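Long-range contact in aromatic-ring-hydroxylating dioxygenase beta subunit (Catenulispora acidiphila, PDB 6VW4), which is of unknown function, possibly linked to dioxygenase activity, but binds the naphthopyran acid S-DNPA in the pocket of an NTF2-like fold: residues 10-22 against 124-137. Sequence-based numbering, arbitrary orientation.
With SDN ([(3S)-9-hydroxy-1-methyl-10-oxo-4,10-dihydro-3H-benzo[g]isochromen-3-yl]acetic acid), chain C.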
loop_
_atom_site.group_PDB
_atom_site.type_symbol
_atom_site.label_atom_id
_atom_site.label_comp_id
_atom_site.label_asym_id
_atom_site.label_seq_id
_atom_site.Cartn_x
_atom_site.Cartn_y
_atom_site.Cartn_z
ATOM N N LEU A 10 13.964 7.474 -9.140
ATOM C CA LEU A 10 14.443 7.078 -7.825
ATOM C C LEU A 10 13.294 6.620 -6.931
ATOM O O LEU A 10 13.467 5.722 -6.103
ATOM C CB LEU A 10 15.192 8.243 -7.190
ATOM C CG LEU A 10 15.849 7.981 -5.836
ATOM C CD1 LEU A 10 16.899 6.938 -5.854
ATOM C CD2 LEU A 10 16.372 9.324 -5.420
ATOM N N TYR A 11 12.121 7.230 -7.077
ATOM C CA TYR A 11 10.984 6.863 -6.235
ATOM C C TYR A 11 10.608 5.404 -6.469
ATOM O O TYR A 11 10.505 4.606 -5.527
ATOM C CB TYR A 11 9.820 7.826 -6.538
ATOM C CG TYR A 11 8.664 7.752 -5.609
ATOM C CD1 TYR A 11 7.601 6.882 -5.863
ATOM C CD2 TYR A 11 8.617 8.538 -4.488
ATOM C CE1 TYR A 11 6.535 6.806 -5.012
ATOM C CE2 TYR A 11 7.550 8.482 -3.637
ATOM C CZ TYR A 11 6.522 7.605 -3.893
ATOM O OH TYR A 11 5.479 7.571 -3.031
ATOM N N ALA A 12 10.475 5.021 -7.731
ATOM C CA ALA A 12 10.236 3.616 -8.069
ATOM C C ALA A 12 11.389 2.705 -7.641
ATOM O O ALA A 12 11.168 1.558 -7.220
ATOM C CB ALA A 12 9.990 3.476 -9.575
ATOM N N GLU A 13 12.626 3.169 -7.786
ATOM C CA GLU A 13 13.760 2.347 -7.368
ATOM C C GLU A 13 13.737 2.085 -5.857
ATOM O O GLU A 13 14.051 0.978 -5.410
ATOM C CB GLU A 13 15.062 3.037 -7.782
ATOM C CG GLU A 13 16.222 2.083 -8.009
ATOM C CD GLU A 13 17.578 2.772 -8.196
ATOM O OE1 GLU A 13 17.646 3.991 -8.464
ATOM O OE2 GLU A 13 18.592 2.060 -8.046
ATOM N N VAL A 14 13.374 3.090 -5.047
ATOM C CA VAL A 14 13.277 2.858 -3.595
ATOM C C VAL A 14 12.173 1.841 -3.277
ATOM O O VAL A 14 12.372 0.912 -2.474
ATOM C CB VAL A 14 13.052 4.170 -2.832
ATOM C CG1 VAL A 14 12.747 3.842 -1.328
ATOM C CG2 VAL A 14 14.261 5.096 -2.981
ATOM N N GLN A 15 11.012 1.976 -3.922
ATOM C CA GLN A 15 9.934 1.016 -3.687
ATOM C C GLN A 15 10.363 -0.401 -4.061
ATOM O O GLN A 15 10.060 -1.360 -3.338
ATOM C CB GLN A 15 8.699 1.393 -4.488
ATOM C CG GLN A 15 8.124 2.716 -4.186
ATOM C CD GLN A 15 7.037 3.080 -5.194
ATOM O OE1 GLN A 15 7.312 3.494 -6.341
ATOM N NE2 GLN A 15 5.806 2.901 -4.791
ATOM N N GLN A 16 11.076 -0.550 -5.193
ATOM C CA GLN A 16 11.532 -1.870 -5.622
ATOM C C GLN A 16 12.500 -2.458 -4.610
ATOM O O GLN A 16 12.439 -3.660 -4.290
ATOM C CB GLN A 16 12.192 -1.780 -7.002
ATOM C CG GLN A 16 13.001 -3.021 -7.410
ATOM C CD GLN A 16 12.184 -4.015 -8.261
ATOM O OE1 GLN A 16 10.993 -3.814 -8.494
ATOM N NE2 GLN A 16 12.826 -5.089 -8.714
ATOM N N HIS A 17 13.438 -1.632 -4.146
ATOM C CA HIS A 17 14.419 -2.064 -3.158
ATOM C C HIS A 17 13.727 -2.432 -1.851
ATOM O O HIS A 17 14.015 -3.466 -1.256
ATOM C CB HIS A 17 15.440 -0.918 -2.953
ATOM C CG HIS A 17 16.403 -1.130 -1.829
ATOM N ND1 HIS A 17 17.488 -1.982 -1.921
ATOM C CD2 HIS A 17 16.463 -0.568 -0.591
ATOM C CE1 HIS A 17 18.147 -1.963 -0.774
ATOM N NE2 HIS A 17 17.563 -1.095 0.039
ATOM N N GLN A 18 12.789 -1.602 -1.385
ATOM C CA GLN A 18 12.107 -1.958 -0.133
ATOM C C GLN A 18 11.321 -3.250 -0.281
ATOM O O GLN A 18 11.333 -4.097 0.618
ATOM C CB GLN A 18 11.204 -0.824 0.328
ATOM C CG GLN A 18 12.019 0.379 0.825
ATOM C CD GLN A 18 11.154 1.551 1.118
ATOM O OE1 GLN A 18 10.083 1.685 0.533
ATOM N NE2 GLN A 18 11.603 2.418 2.029
ATOM N N ALA A 19 10.679 -3.445 -1.437
ATOM C CA ALA A 19 9.913 -4.661 -1.665
ATOM C C ALA A 19 10.801 -5.894 -1.591
ATOM O O ALA A 19 10.482 -6.865 -0.890
ATOM C CB ALA A 19 9.231 -4.594 -3.029
ATOM N N ARG A 20 11.948 -5.864 -2.287
ATOM C CA ARG A 20 12.860 -7.016 -2.256
ATOM C C ARG A 20 13.379 -7.270 -0.840
ATOM O O ARG A 20 13.359 -8.406 -0.366
ATOM C CB ARG A 20 14.044 -6.805 -3.212
ATOM C CG ARG A 20 13.684 -6.727 -4.681
ATOM C CD ARG A 20 13.813 -8.042 -5.409
ATOM N NE ARG A 20 14.041 -7.829 -6.843
ATOM C CZ ARG A 20 13.393 -8.464 -7.822
ATOM N NH1 ARG A 20 12.462 -9.381 -7.542
ATOM N NH2 ARG A 20 13.674 -8.179 -9.088
ATOM N N GLN A 21 13.840 -6.224 -0.149
ATOM C CA GLN A 21 14.212 -6.352 1.252
ATOM C C GLN A 21 13.172 -7.132 2.041
ATOM O O GLN A 21 13.498 -8.069 2.772
ATOM C CB GLN A 21 14.311 -4.983 1.919
ATOM C CG GLN A 21 15.553 -4.319 1.824
ATOM C CD GLN A 21 15.543 -3.050 2.631
ATOM O OE1 GLN A 21 14.510 -2.356 2.745
ATOM N NE2 GLN A 21 16.707 -2.687 3.137
ATOM N N MET A 22 11.909 -6.678 1.985
ATOM C CA MET A 22 10.897 -7.268 2.855
ATOM C C MET A 22 10.470 -8.650 2.387
ATOM O O MET A 22 10.038 -9.460 3.209
ATOM C CB MET A 22 9.665 -6.373 2.981
ATOM C CG MET A 22 9.870 -5.074 3.682
ATOM S SD MET A 22 11.203 -5.117 4.944
ATOM C CE MET A 22 10.003 -5.696 6.248
ATOM N N LEU A 124 19.028 5.828 2.393
ATOM C CA LEU A 124 19.616 4.975 1.367
ATOM C C LEU A 124 20.789 5.695 0.712
ATOM O O LEU A 124 20.798 6.925 0.583
ATOM C CB LEU A 124 18.612 4.579 0.271
ATOM C CG LEU A 124 17.486 3.691 0.852
ATOM C CD1 LEU A 124 16.228 4.524 1.017
ATOM C CD2 LEU A 124 17.117 2.527 0.021
ATOM N N VAL A 125 21.768 4.894 0.299
ATOM C CA VAL A 125 22.932 5.325 -0.447
ATOM C C VAL A 125 23.081 4.369 -1.624
ATOM O O VAL A 125 22.449 3.316 -1.692
ATOM C CB VAL A 125 24.232 5.338 0.391
ATOM C CG1 VAL A 125 24.147 6.341 1.485
ATOM C CG2 VAL A 125 24.512 3.994 0.954
ATOM N N ARG A 126 23.903 4.769 -2.575
ATOM C CA ARG A 126 24.196 3.940 -3.730
ATOM C C ARG A 126 25.540 3.255 -3.523
ATOM O O ARG A 126 26.503 3.883 -3.082
ATOM C CB ARG A 126 24.188 4.785 -4.999
ATOM C CG ARG A 126 23.593 4.049 -6.136
ATOM C CD ARG A 126 23.385 4.973 -7.282
ATOM N NE ARG A 126 22.077 5.614 -7.283
ATOM C CZ ARG A 126 20.941 4.989 -7.555
ATOM N NH1 ARG A 126 20.959 3.689 -7.807
ATOM N NH2 ARG A 126 19.787 5.669 -7.543
ATOM N N GLY A 127 25.589 1.965 -3.805
ATOM C CA GLY A 127 26.832 1.232 -3.741
ATOM C C GLY A 127 27.710 1.411 -4.981
ATOM O O GLY A 127 27.383 2.123 -5.940
ATOM N N ALA A 128 28.862 0.727 -4.942
ATOM C CA ALA A 128 29.858 0.887 -5.995
ATOM C C ALA A 128 29.289 0.451 -7.336
ATOM O O ALA A 128 29.517 1.097 -8.366
ATOM C CB ALA A 128 31.116 0.080 -5.653
ATOM N N ASP A 129 28.522 -0.632 -7.332
ATOM C CA ASP A 129 27.868 -1.160 -8.514
ATOM C C ASP A 129 26.588 -0.402 -8.910
ATOM O O ASP A 129 25.804 -0.948 -9.690
ATOM C CB ASP A 129 27.520 -2.631 -8.262
ATOM C CG ASP A 129 26.476 -2.804 -7.146
ATOM O OD1 ASP A 129 26.105 -1.789 -6.501
ATOM O OD2 ASP A 129 26.009 -3.950 -6.932
ATOM N N GLY A 130 26.321 0.794 -8.368
ATOM C CA GLY A 130 25.071 1.495 -8.636
ATOM C C GLY A 130 23.792 0.988 -7.953
ATOM O O GLY A 130 22.752 1.634 -8.104
ATOM N N ARG A 131 23.807 -0.156 -7.255
ATOM C CA ARG A 131 22.616 -0.641 -6.556
ATOM C C ARG A 131 22.416 0.135 -5.251
ATOM O O ARG A 131 23.369 0.627 -4.648
ATOM C CB ARG A 131 22.734 -2.138 -6.245
ATOM N N LEU A 132 21.157 0.317 -4.863
ATOM C CA LEU A 132 20.835 1.008 -3.619
ATOM C C LEU A 132 21.127 0.099 -2.435
ATOM O O LEU A 132 20.985 -1.128 -2.512
ATOM C CB LEU A 132 19.352 1.410 -3.568
ATOM C CG LEU A 132 18.867 2.596 -4.411
ATOM C CD1 LEU A 132 17.328 2.696 -4.302
ATOM C CD2 LEU A 132 19.536 3.879 -3.976
ATOM N N LEU A 133 21.526 0.709 -1.323
ATOM C CA LEU A 133 21.607 -0.019 -0.068
ATOM C C LEU A 133 21.092 0.869 1.044
ATOM O O LEU A 133 21.157 2.092 0.944
ATOM C CB LEU A 133 23.043 -0.442 0.287
ATOM C CG LEU A 133 23.825 -1.379 -0.632
ATOM C CD1 LEU A 133 25.340 -1.103 -0.423
ATOM C CD2 LEU A 133 23.464 -2.798 -0.358
ATOM N N THR A 134 20.642 0.237 2.132
ATOM C CA THR A 134 20.074 0.950 3.271
ATOM C C THR A 134 21.185 1.237 4.275
ATOM O O THR A 134 21.763 0.319 4.864
ATOM C CB THR A 134 18.949 0.135 3.939
ATOM O OG1 THR A 134 18.016 -0.314 2.971
ATOM C CG2 THR A 134 18.166 0.949 4.993
ATOM N N ALA A 135 21.475 2.503 4.455
ATOM C CA ALA A 135 22.398 2.938 5.481
ATOM C C ALA A 135 21.748 2.903 6.851
ATOM O O ALA A 135 22.401 2.558 7.844
ATOM C CB ALA A 135 22.867 4.356 5.181
ATOM N N SER A 136 20.478 3.299 6.935
ATOM C CA SER A 136 19.777 3.235 8.209
ATOM C C SER A 136 18.274 3.030 8.030
ATOM O O SER A 136 17.673 3.446 7.021
ATOM C CB SER A 136 20.051 4.500 9.062
ATOM O OG SER A 136 19.801 5.685 8.338
ATOM N N ARG A 137 17.691 2.387 9.042
ATOM C CA ARG A 137 16.253 2.194 9.184
ATOM C C ARG A 137 15.876 2.443 10.642
ATOM O O ARG A 137 16.380 1.779 11.555
ATOM C CB ARG A 137 15.843 0.790 8.742
ATOM C CG ARG A 137 14.427 0.410 9.153
ATOM C CD ARG A 137 13.930 -0.715 8.286
ATOM N NE ARG A 137 13.702 -0.233 6.939
ATOM C CZ ARG A 137 13.461 -1.025 5.903
ATOM N NH1 ARG A 137 13.440 -2.336 6.066
ATOM N NH2 ARG A 137 13.282 -0.509 4.695
HETATM O O4 SDN C . 12.407 -4.536 8.939
HETATM C C11 SDN C . 11.371 -3.632 9.176
HETATM C C12 SDN C . 10.576 -3.708 10.319
HETATM C C13 SDN C . 10.865 -4.825 11.348
HETATM O O5 SDN C . 11.747 -5.596 11.159
HETATM C C14 SDN C . 10.006 -4.916 12.596
HETATM C C15 SDN C . 10.301 -6.017 13.644
HETATM O O3 SDN C . 9.937 -5.700 15.004
HETATM C C16 SDN C . 11.098 -7.291 13.327
HETATM C C10 SDN C . 11.089 -2.662 8.228
HETATM C C9 SDN C . 10.042 -1.749 8.428
HETATM C C8 SDN C . 9.260 -1.814 9.571
HETATM C C7 SDN C . 9.515 -2.798 10.522
HETATM C C6 SDN C . 8.620 -2.875 11.802
HETATM C C5 SDN C . 8.935 -3.972 12.817
HETATM C C4 SDN C . 8.125 -4.055 14.033
HETATM C C3 SDN C . 8.674 -4.954 15.130
HETATM C C2 SDN C . 7.583 -6.010 15.148
HETATM C C1 SDN C . 6.633 -6.125 16.322
HETATM O O2 SDN C . 6.707 -5.303 17.265
HETATM O O1 SDN C . 5.789 -7.068 16.322
HETATM O O HOH W 1 18.847 -0.258 -6.698
HETATM O O HOH W 2 15.510 0.425 2.744
#
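Glu-13 and Arg-126 meet end-on, each carboxylate oxygen taking one guanidinium nitrogen: NH2 of Arg-126 to OE1 of Glu-13 and NH1 to OE2, both 2.9 Å. The two planes are only 25° apart, which suits a paired salt bridge. NH1 of Arg-126 also donates to the carbonyl O of Gly-130 (2.7 Å), fixing the guanidinium against the turn 127-130, while water 1 links Glu-13 OE2 to the backbone N of Leu-132. A leucine in place of Glu-13 would probably leave the guanidinium without its counter-charge and freer to turn, and water 1 without one of its partners. Leu-132 suits its place as a branched apolar side chain: CD2 lies over one face of the Arg-126 guanidinium, offset toward the rim, and CD1 is 4.1 Å from Val-14 CG2.

One turn on, His-17 reaches toward the strands with CG anti to the backbone N (chi1 172°). One ring face meets Leu-132 CB, offset toward the rim, and NE2 donates in the ring plane to OG1 of Thr-134 (3.1 Å, 166°). A hydroxyl suits this buried spot because it is acceptor and donor at once: OG1 also accepts weakly from Gln-21 NE2 and donates to water 2, which in turn donates to Gln-21 OE1. Gln-21 NE2 has a stronger mate in Thr-36.

Arg-137 comes next, NH2 bonding weakly to Gln-21 OE1 (3.0 Å) and forming a salt bridge with Asp-122, which also accepts from Gln-18 NE2 and so positions both. SDN C9 lies over one guanidinium face; the nearest approach is SDN C10 to NH1, 3.2 Å, and Met-22 CE comes within 3.8 Å of C10. An N-terminal helix covering the curved sheet, with the pocket beside its C-terminal part, is characteristic of the NTF2-like fold of SnoaL-type proteins.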